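Local coordinates for protein ribokinase (Thermotoga maritima, PDB 1VM7) that probably phosphorylates D-ribose at O-5 with ATP and a divalent cation, most likely magnesium, as a homodimeric kinase of the PfkB family, at residues A[167-172]-A[259-264]; A[265-270]-A[275-280]; A[285-290]-A[297-302]. All coordinates share one frame; numbering follows the deposited sequence.

Contact 1: A[167-172]-A[259-264]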
loop_
_atom_site.group_PDB
_atom_site.type_symbol
_atom_site.label_atom_id
_atom_site.label_comp_id
_atom_site.label_asym_id
_atom_site.label_seq_id
_atom_site.Cartn_x
_atom_site.Cartn_y
_atom_site.Cartn_z
ATOM N N ILE A 167 16.846 -27.394 4.145
ATOM C CA ILE A 167 17.373 -26.167 4.713
ATOM C C ILE A 167 16.179 -25.322 5.156
ATOM O O ILE A 167 15.338 -24.976 4.333
ATOM C CB ILE A 167 18.171 -25.365 3.671
ATOM C CG1 ILE A 167 19.357 -26.201 3.161
ATOM C CG2 ILE A 167 18.621 -24.044 4.276
ATOM C CD1 ILE A 167 19.997 -25.745 1.844
ATOM N N PHE A 168 16.109 -25.017 6.458
ATOM C CA PHE A 168 15.004 -24.239 7.038
ATOM C C PHE A 168 15.529 -22.942 7.680
ATOM O O PHE A 168 16.334 -22.960 8.596
ATOM C CB PHE A 168 14.234 -25.084 8.049
ATOM C CG PHE A 168 13.188 -24.327 8.810
ATOM C CD1 PHE A 168 12.199 -23.639 8.156
ATOM C CD2 PHE A 168 13.199 -24.312 10.206
ATOM C CE1 PHE A 168 11.242 -22.950 8.860
ATOM C CE2 PHE A 168 12.243 -23.634 10.912
ATOM C CZ PHE A 168 11.263 -22.944 10.250
ATOM N N ASP A 169 15.087 -21.822 7.125
ATOM C CA ASP A 169 15.405 -20.504 7.620
ATOM C C ASP A 169 14.251 -20.101 8.549
ATOM O O ASP A 169 13.111 -19.854 8.111
ATOM C CB ASP A 169 15.534 -19.566 6.433
ATOM C CG ASP A 169 16.194 -18.250 6.764
ATOM O OD1 ASP A 169 16.906 -18.183 7.806
ATOM O OD2 ASP A 169 16.015 -17.298 5.928
ATOM N N PRO A 170 14.514 -20.079 9.858
ATOM C CA PRO A 170 13.414 -19.901 10.799
ATOM C C PRO A 170 13.025 -18.414 10.901
ATOM O O PRO A 170 13.129 -17.803 11.951
ATOM C CB PRO A 170 13.993 -20.463 12.099
ATOM C CG PRO A 170 15.487 -20.101 11.997
ATOM C CD PRO A 170 15.820 -20.207 10.542
ATOM N N ALA A 171 12.547 -17.853 9.793
ATOM C CA ALA A 171 12.340 -16.418 9.678
ATOM C C ALA A 171 10.910 -16.120 9.184
ATOM O O ALA A 171 10.527 -16.560 8.108
ATOM C CB ALA A 171 13.366 -15.857 8.728
ATOM N N PRO A 172 10.084 -15.441 9.994
ATOM C CA PRO A 172 10.302 -15.109 11.405
ATOM C C PRO A 172 10.308 -16.346 12.269
ATOM O O PRO A 172 9.795 -17.384 11.868
ATOM C CB PRO A 172 9.058 -14.280 11.780
ATOM C CG PRO A 172 8.016 -14.675 10.767
ATOM C CD PRO A 172 8.791 -14.915 9.514
ATOM N N VAL A 259 20.167 -14.107 0.633
ATOM C CA VAL A 259 21.292 -14.294 -0.275
ATOM C C VAL A 259 22.228 -15.388 0.249
ATOM O O VAL A 259 22.610 -16.279 -0.493
ATOM C CB VAL A 259 22.055 -12.969 -0.538
ATOM C CG1 VAL A 259 23.297 -13.186 -1.397
ATOM C CG2 VAL A 259 21.160 -11.999 -1.255
ATOM N N PHE A 260 22.568 -15.344 1.536
ATOM C CA PHE A 260 23.374 -16.395 2.091
ATOM C C PHE A 260 22.753 -17.763 1.828
ATOM O O PHE A 260 23.430 -18.677 1.358
ATOM C CB PHE A 260 23.600 -16.214 3.595
ATOM C CG PHE A 260 24.355 -17.343 4.181
ATOM C CD1 PHE A 260 25.723 -17.406 4.033
ATOM C CD2 PHE A 260 23.694 -18.418 4.735
ATOM C CE1 PHE A 260 26.448 -18.485 4.524
ATOM C CE2 PHE A 260 24.403 -19.503 5.219
ATOM C CZ PHE A 260 25.794 -19.532 5.121
ATOM N N ASN A 261 21.473 -17.921 2.170
ATOM C CA ASN A 261 20.844 -19.243 2.077
ATOM C C ASN A 261 20.851 -19.779 0.638
ATOM O O ASN A 261 21.177 -20.943 0.440
ATOM C CB ASN A 261 19.420 -19.240 2.674
ATOM C CG ASN A 261 19.418 -19.408 4.195
ATOM O OD1 ASN A 261 20.228 -18.825 4.881
ATOM N ND2 ASN A 261 18.491 -20.208 4.710
ATOM N N GLY A 262 20.519 -18.919 -0.332
ATOM C CA GLY A 262 20.445 -19.319 -1.731
ATOM C C GLY A 262 21.793 -19.673 -2.306
ATOM O O GLY A 262 21.943 -20.690 -2.981
ATOM N N ALA A 263 22.783 -18.833 -2.020
ATOM C CA ALA A 263 24.165 -19.071 -2.437
ATOM C C ALA A 263 24.757 -20.296 -1.737
ATOM O O ALA A 263 25.409 -21.120 -2.367
ATOM C CB ALA A 263 24.986 -17.860 -2.153
ATOM N N PHE A 264 24.516 -20.427 -0.432
ATOM C CA PHE A 264 24.892 -21.650 0.283
ATOM C C PHE A 264 24.377 -22.899 -0.435
ATOM O O PHE A 264 25.116 -23.844 -0.646
ATOM C CB PHE A 264 24.342 -21.599 1.707
ATOM C CG PHE A 264 24.683 -22.791 2.519
ATOM C CD1 PHE A 264 25.965 -22.954 3.012
ATOM C CD2 PHE A 264 23.746 -23.768 2.774
ATOM C CE1 PHE A 264 26.299 -24.056 3.745
ATOM C CE2 PHE A 264 24.076 -24.874 3.546
ATOM C CZ PHE A 264 25.348 -25.018 4.003
#
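Asp169 and Asn261 carry the polar half of this contact, yet they are joined through third parties rather than to each other. The amide nitrogen ND2 of Asn261 lies 3.5 Å from CB of Asp169, and the carboxylate and amide planes are turned 40° apart. ND2 is hydrogen-bonded to Thr188 OG1, which is also bonded to Asp169 OD1, so the threonine hydroxyl bridges the two. Lys226 NZ makes a second bridge, as a salt bridge to Asp169 OD1 and a hydrogen bond to Asn261 OD1. The aspartate is brought into this network by its CG standing anti to the backbone N (chi1 -166°), beyond the end of strand 165-168.

Van der Waals contact comes from Ile167. Its CG2 passes 3.9 Å from Asn261 ND2, the two side chains running past one another in opposite directions. The apolar pair is made by its CD1, which reaches the edge of the Phe264 ring, 4.3 Å from CD2 and near the ring plane, while Tyr186 stacks edge-to-face with the same phenylalanine.

Here a strand of the parallel core of the ribokinase fold meets helix 256-269, which carries the predicted proton acceptor, Asp258. Amide and carboxylate are both buried and share their partners, which would probably fix the position of the ammonium group of Lys226, a predicted ATP-binding residue.

Contact 2: A[265-270]-A[275-280]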
loop_
_atom_site.group_PDB
_atom_site.type_symbol
_atom_site.label_atom_id
_atom_site.label_comp_id
_atom_site.label_asym_id
_atom_site.label_seq_id
_atom_site.Cartn_x
_atom_site.Cartn_y
_atom_site.Cartn_z
ATOM N N ALA A 265 23.104 -22.870 -0.817
ATOM C CA ALA A 265 22.446 -23.998 -1.457
ATOM C C ALA A 265 23.015 -24.286 -2.858
ATOM O O ALA A 265 23.177 -25.442 -3.220
ATOM C CB ALA A 265 20.964 -23.732 -1.506
ATOM N N VAL A 266 23.292 -23.227 -3.626
ATOM C CA VAL A 266 23.978 -23.324 -4.931
ATOM C C VAL A 266 25.295 -24.053 -4.819
ATOM O O VAL A 266 25.598 -24.907 -5.643
ATOM C CB VAL A 266 24.233 -21.903 -5.561
ATOM C CG1 VAL A 266 25.239 -21.957 -6.730
ATOM C CG2 VAL A 266 22.926 -21.293 -6.051
ATOM N N ALA A 267 26.076 -23.703 -3.801
ATOM C CA ALA A 267 27.345 -24.352 -3.530
ATOM C C ALA A 267 27.192 -25.860 -3.254
ATOM O O ALA A 267 27.828 -26.690 -3.904
ATOM C CB ALA A 267 28.008 -23.666 -2.395
ATOM N N LEU A 268 26.310 -26.216 -2.333
ATOM C CA LEU A 268 26.009 -27.619 -2.104
ATOM C C LEU A 268 25.618 -28.320 -3.413
ATOM O O LEU A 268 26.076 -29.421 -3.678
ATOM C CB LEU A 268 24.882 -27.772 -1.083
ATOM C CG LEU A 268 25.091 -27.230 0.348
ATOM C CD1 LEU A 268 23.901 -27.566 1.237
ATOM C CD2 LEU A 268 26.378 -27.779 0.960
ATOM N N SER A 269 24.765 -27.669 -4.211
ATOM C CA SER A 269 24.290 -28.239 -5.461
ATOM C C SER A 269 25.449 -28.566 -6.372
ATOM O O SER A 269 25.399 -29.555 -7.072
ATOM C CB SER A 269 23.311 -27.289 -6.161
ATOM O OG SER A 269 23.967 -26.166 -6.734
ATOM N N GLU A 270 26.494 -27.747 -6.340
ATOM C CA GLU A 270 27.691 -27.954 -7.149
ATOM C C GLU A 270 28.734 -28.873 -6.506
ATOM O O GLU A 270 29.852 -28.991 -7.014
ATOM C CB GLU A 270 28.321 -26.603 -7.469
ATOM C CG GLU A 270 27.437 -25.746 -8.340
ATOM C CD GLU A 270 27.899 -24.317 -8.425
ATOM O OE1 GLU A 270 28.998 -23.999 -7.927
ATOM O OE2 GLU A 270 27.163 -23.504 -8.996
ATOM N N GLU A 275 31.460 -26.430 4.551
ATOM C CA GLU A 275 32.390 -25.363 4.921
ATOM C C GLU A 275 32.671 -24.483 3.682
ATOM O O GLU A 275 32.610 -23.258 3.761
ATOM C CB GLU A 275 33.715 -25.918 5.543
ATOM C CG GLU A 275 33.574 -26.462 6.998
ATOM C CD GLU A 275 34.821 -26.258 7.885
ATOM O OE1 GLU A 275 35.962 -26.353 7.367
ATOM O OE2 GLU A 275 34.668 -26.032 9.125
ATOM N N GLU A 276 32.961 -25.115 2.541
ATOM C CA GLU A 276 33.106 -24.396 1.269
ATOM C C GLU A 276 31.837 -23.622 0.943
ATOM O O GLU A 276 31.901 -22.465 0.529
ATOM C CB GLU A 276 33.405 -25.364 0.118
ATOM C CG GLU A 276 34.763 -26.037 0.217
ATOM C CD GLU A 276 34.973 -27.098 -0.841
ATOM O OE1 GLU A 276 33.980 -27.616 -1.395
ATOM O OE2 GLU A 276 36.148 -27.415 -1.122
ATOM N N ALA A 277 30.686 -24.268 1.126
ATOM C CA ALA A 277 29.406 -23.632 0.821
ATOM C C ALA A 277 29.145 -22.423 1.698
ATOM O O ALA A 277 28.569 -21.446 1.219
ATOM C CB ALA A 277 28.251 -24.615 0.932
ATOM N N VAL A 278 29.531 -22.500 2.981
ATOM C CA VAL A 278 29.430 -21.337 3.890
ATOM C C VAL A 278 30.292 -20.195 3.378
ATOM O O VAL A 278 29.868 -19.048 3.361
ATOM C CB VAL A 278 29.868 -21.600 5.372
ATOM C CG1 VAL A 278 30.059 -20.267 6.132
ATOM C CG2 VAL A 278 28.852 -22.434 6.122
ATOM N N ILE A 279 31.517 -20.501 2.975
ATOM C CA ILE A 279 32.392 -19.452 2.470
ATOM C C ILE A 279 31.731 -18.774 1.264
ATOM O O ILE A 279 31.681 -17.545 1.161
ATOM C CB ILE A 279 33.750 -19.980 2.012
ATOM C CG1 ILE A 279 34.480 -20.678 3.159
ATOM C CG2 ILE A 279 34.574 -18.827 1.420
ATOM C CD1 ILE A 279 35.360 -19.780 3.988
ATOM N N PHE A 280 31.226 -19.606 0.357
ATOM C CA PHE A 280 30.653 -19.130 -0.876
ATOM C C PHE A 280 29.458 -18.227 -0.617
ATOM O O PHE A 280 29.369 -17.149 -1.182
ATOM C CB PHE A 280 30.261 -20.304 -1.767
ATOM C CG PHE A 280 29.695 -19.883 -3.097
ATOM C CD1 PHE A 280 30.537 -19.539 -4.146
ATOM C CD2 PHE A 280 28.329 -19.823 -3.295
ATOM C CE1 PHE A 280 30.034 -19.141 -5.380
ATOM C CE2 PHE A 280 27.815 -19.440 -4.531
ATOM C CZ PHE A 280 28.675 -19.088 -5.574
#
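Ala267 and Ala277 meet methyl to methyl at the heart of an alpha-alpha hairpin, in which helix 256-269 turns through a short loop into helix 274-288. The local axes of 265-269 and 275-280 approach to 8.2 Å and run roughly antiparallel, at 140°. This spacing is possible because alanines stand at the crossing, each with its CB pointing toward the other helix; the two methyls lie 3.5 Å apart, tighter than usual van der Waals contact.

Larger side chains fill in around the pair. From the first helix, Leu268 leaves its backbone across the line between the helices, but its branch CD2 swings in to lie 3.7 Å from Ala277 CB. The Ala277 methyl therefore touches both Ala267 and Leu268. On the second helix, Phe280 sets its CG anti to the backbone N (chi1 -178°), which carries the ring across to Ala267 and Val266. The ring meets Ala267 CB and Val266 CG1 obliquely, the valine methyl being 4.2 Å from CE2.

Side chains of helix 301-309, among them Val304 and Glu305, also touch the Phe280 side chain, so the hairpin and the C-terminal helix are packed together there. Between the two segments the packing is wholly apolar, well away from the predicted catalytic residue. On the Phe280 ring, CD2 stands 4.0 Å from Ala267 CB.

Contact 3: A[285-290]-A[297-302]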
loop_
_atom_site.group_PDB
_atom_site.type_symbol
_atom_site.label_atom_id
_atom_site.label_comp_id
_atom_site.label_asym_id
_atom_site.label_seq_id
_atom_site.Cartn_x
_atom_site.Cartn_y
_atom_site.Cartn_z
ATOM N N ALA A 285 26.534 -12.973 0.238
ATOM C CA ALA A 285 25.890 -12.086 1.199
ATOM C C ALA A 285 26.659 -10.788 1.311
ATOM O O ALA A 285 26.073 -9.717 1.306
ATOM C CB ALA A 285 25.818 -12.736 2.550
ATOM N N ALA A 286 27.977 -10.898 1.435
ATOM C CA ALA A 286 28.833 -9.755 1.674
ATOM C C ALA A 286 28.758 -8.737 0.529
ATOM O O ALA A 286 28.934 -7.535 0.730
ATOM C CB ALA A 286 30.285 -10.228 1.819
ATOM N N ILE A 287 28.600 -9.228 -0.690
ATOM C CA ILE A 287 28.455 -8.335 -1.846
ATOM C C ILE A 287 27.078 -7.686 -1.795
ATOM O O ILE A 287 26.939 -6.494 -2.073
ATOM C CB ILE A 287 28.589 -9.056 -3.218
ATOM C CG1 ILE A 287 29.962 -9.701 -3.395
ATOM C CG2 ILE A 287 28.320 -8.077 -4.382
ATOM C CD1 ILE A 287 30.037 -10.674 -4.564
ATOM N N SER A 288 26.065 -8.466 -1.433
ATOM C CA SER A 288 24.707 -7.929 -1.355
ATOM C C SER A 288 24.595 -6.749 -0.364
ATOM O O SER A 288 23.945 -5.771 -0.676
ATOM C CB SER A 288 23.721 -9.034 -1.039
ATOM O OG SER A 288 23.870 -9.453 0.294
ATOM N N VAL A 289 25.264 -6.807 0.794
ATOM C CA VAL A 289 25.087 -5.759 1.818
ATOM C C VAL A 289 25.699 -4.436 1.384
ATOM O O VAL A 289 25.459 -3.382 1.960
ATOM C CB VAL A 289 25.616 -6.191 3.158
ATOM C CG1 VAL A 289 24.849 -7.410 3.626
ATOM C CG2 VAL A 289 27.126 -6.434 3.110
ATOM N N THR A 290 26.453 -4.495 0.302
ATOM C CA THR A 290 27.004 -3.292 -0.306
ATOM C C THR A 290 26.056 -2.670 -1.306
ATOM O O THR A 290 26.416 -1.700 -1.948
ATOM C CB THR A 290 28.409 -3.549 -1.002
ATOM O OG1 THR A 290 28.251 -4.226 -2.252
ATOM C CG2 THR A 290 29.328 -4.388 -0.120
ATOM N N SER A 297 19.993 -6.290 -4.755
ATOM C CA SER A 297 21.358 -6.433 -4.229
ATOM C C SER A 297 22.041 -7.757 -4.576
ATOM O O SER A 297 23.201 -7.953 -4.231
ATOM C CB SER A 297 21.365 -6.328 -2.702
ATOM O OG SER A 297 20.743 -7.501 -2.173
ATOM N N ILE A 298 21.286 -8.698 -5.127
ATOM C CA ILE A 298 21.765 -10.061 -5.303
ATOM C C ILE A 298 22.867 -10.058 -6.358
ATOM O O ILE A 298 22.639 -9.629 -7.478
ATOM C CB ILE A 298 20.619 -11.005 -5.714
ATOM C CG1 ILE A 298 19.623 -11.100 -4.561
ATOM C CG2 ILE A 298 21.179 -12.379 -6.073
ATOM C CD1 ILE A 298 18.283 -11.768 -4.854
ATOM N N PRO A 299 24.098 -10.485 -5.999
ATOM C CA PRO A 299 25.063 -10.450 -7.060
ATOM C C PRO A 299 24.878 -11.547 -8.142
ATOM O O PRO A 299 24.216 -12.560 -7.957
ATOM C CB PRO A 299 26.399 -10.644 -6.325
ATOM C CG PRO A 299 26.038 -11.469 -5.207
ATOM C CD PRO A 299 24.713 -10.967 -4.754
ATOM N N ALA A 300 25.457 -11.295 -9.291
ATOM C CA ALA A 300 25.533 -12.311 -10.315
ATOM C C ALA A 300 26.733 -13.220 -9.984
ATOM O O ALA A 300 27.676 -12.808 -9.295
ATOM C CB ALA A 300 25.697 -11.666 -11.685
ATOM N N ARG A 301 26.663 -14.460 -10.453
ATOM C CA ARG A 301 27.686 -15.453 -10.206
ATOM C C ARG A 301 29.106 -14.933 -10.472
ATOM O O ARG A 301 29.998 -15.121 -9.661
ATOM C CB ARG A 301 27.418 -16.693 -11.066
ATOM C CG ARG A 301 28.419 -17.817 -10.854
ATOM C CD ARG A 301 28.665 -18.073 -9.365
ATOM N NE ARG A 301 29.426 -19.299 -9.201
ATOM C CZ ARG A 301 28.906 -20.517 -9.143
ATOM N NH1 ARG A 301 27.605 -20.699 -9.235
ATOM N NH2 ARG A 301 29.708 -21.558 -8.994
ATOM N N GLU A 302 29.302 -14.259 -11.597
ATOM C CA GLU A 302 30.604 -13.680 -11.916
ATOM C C GLU A 302 31.087 -12.704 -10.834
ATOM O O GLU A 302 32.274 -12.673 -10.512
ATOM C CB GLU A 302 30.607 -13.029 -13.315
ATOM C CG GLU A 302 29.477 -11.998 -13.561
ATOM C CD GLU A 302 28.222 -12.537 -14.315
ATOM O OE1 GLU A 302 27.560 -13.512 -13.833
ATOM O OE2 GLU A 302 27.880 -11.937 -15.378
#
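The puckered ring of Pro299 meets Ile287 through its CB and CG, the two side chains lying at a slant. Ile287 CG2, anti to its own backbone N because chi1 is -61°, comes 3.7 Å from Pro299 CB, and CD1 of the isoleucine approaches the same carbon at 4.0 Å. At the other end of the ring, Pro299 CD lies 4.3 Å from Ser288 CB. With an alanine in place of Ile287, both of those methyls would go, and Pro299 CB is likely to be left beside a gap next to Phe307.

The two serines touch through backbone and side chain alike. The CA-H of Ser288 points at Ser297 O, with CA and O 3.2 Å apart and an angle of 144° at the hydrogen, and Ser288 CB lies 3.5 Å from Ser297 OG, which is hydrogen-bonded to Ala294 O. Both serines belong to the predicted potassium site of this ribokinase-fold enzyme, where the end of helix 274-288 and the loop leading to helix 301-309 are drawn together.

Within segment 285-290, Thr290 OG1 donates to a lone pair of Ile287 O in the carbonyl plane, at 2.6 Å, and Thr290 N bonds to the same oxygen.

Helix 256-269 links contact 1 to contact 2, whose centres are 12 Å apart; Phe264 CE1 touches Ala277 CB at 3.5 Å, so the ring packs on the alanine crossing. Contact 3 lies about 15 Å from each, centre to centre. It meets contact 1 where Val259 CG2 packs 3.9 Å from Ser288 CB, and contact 2 through a salt bridge, Glu270 OE1 to Arg301 NH2 at 2.8 Å. Contact 1 lies beside the predicted catalytic base, the side chains of Asp169 and Asp258 being about 4 Å apart. Contact 3 holds part of the predicted potassium site, whereas Val266 of contact 2 is about 12 Å from Asp258, side chain to side chain.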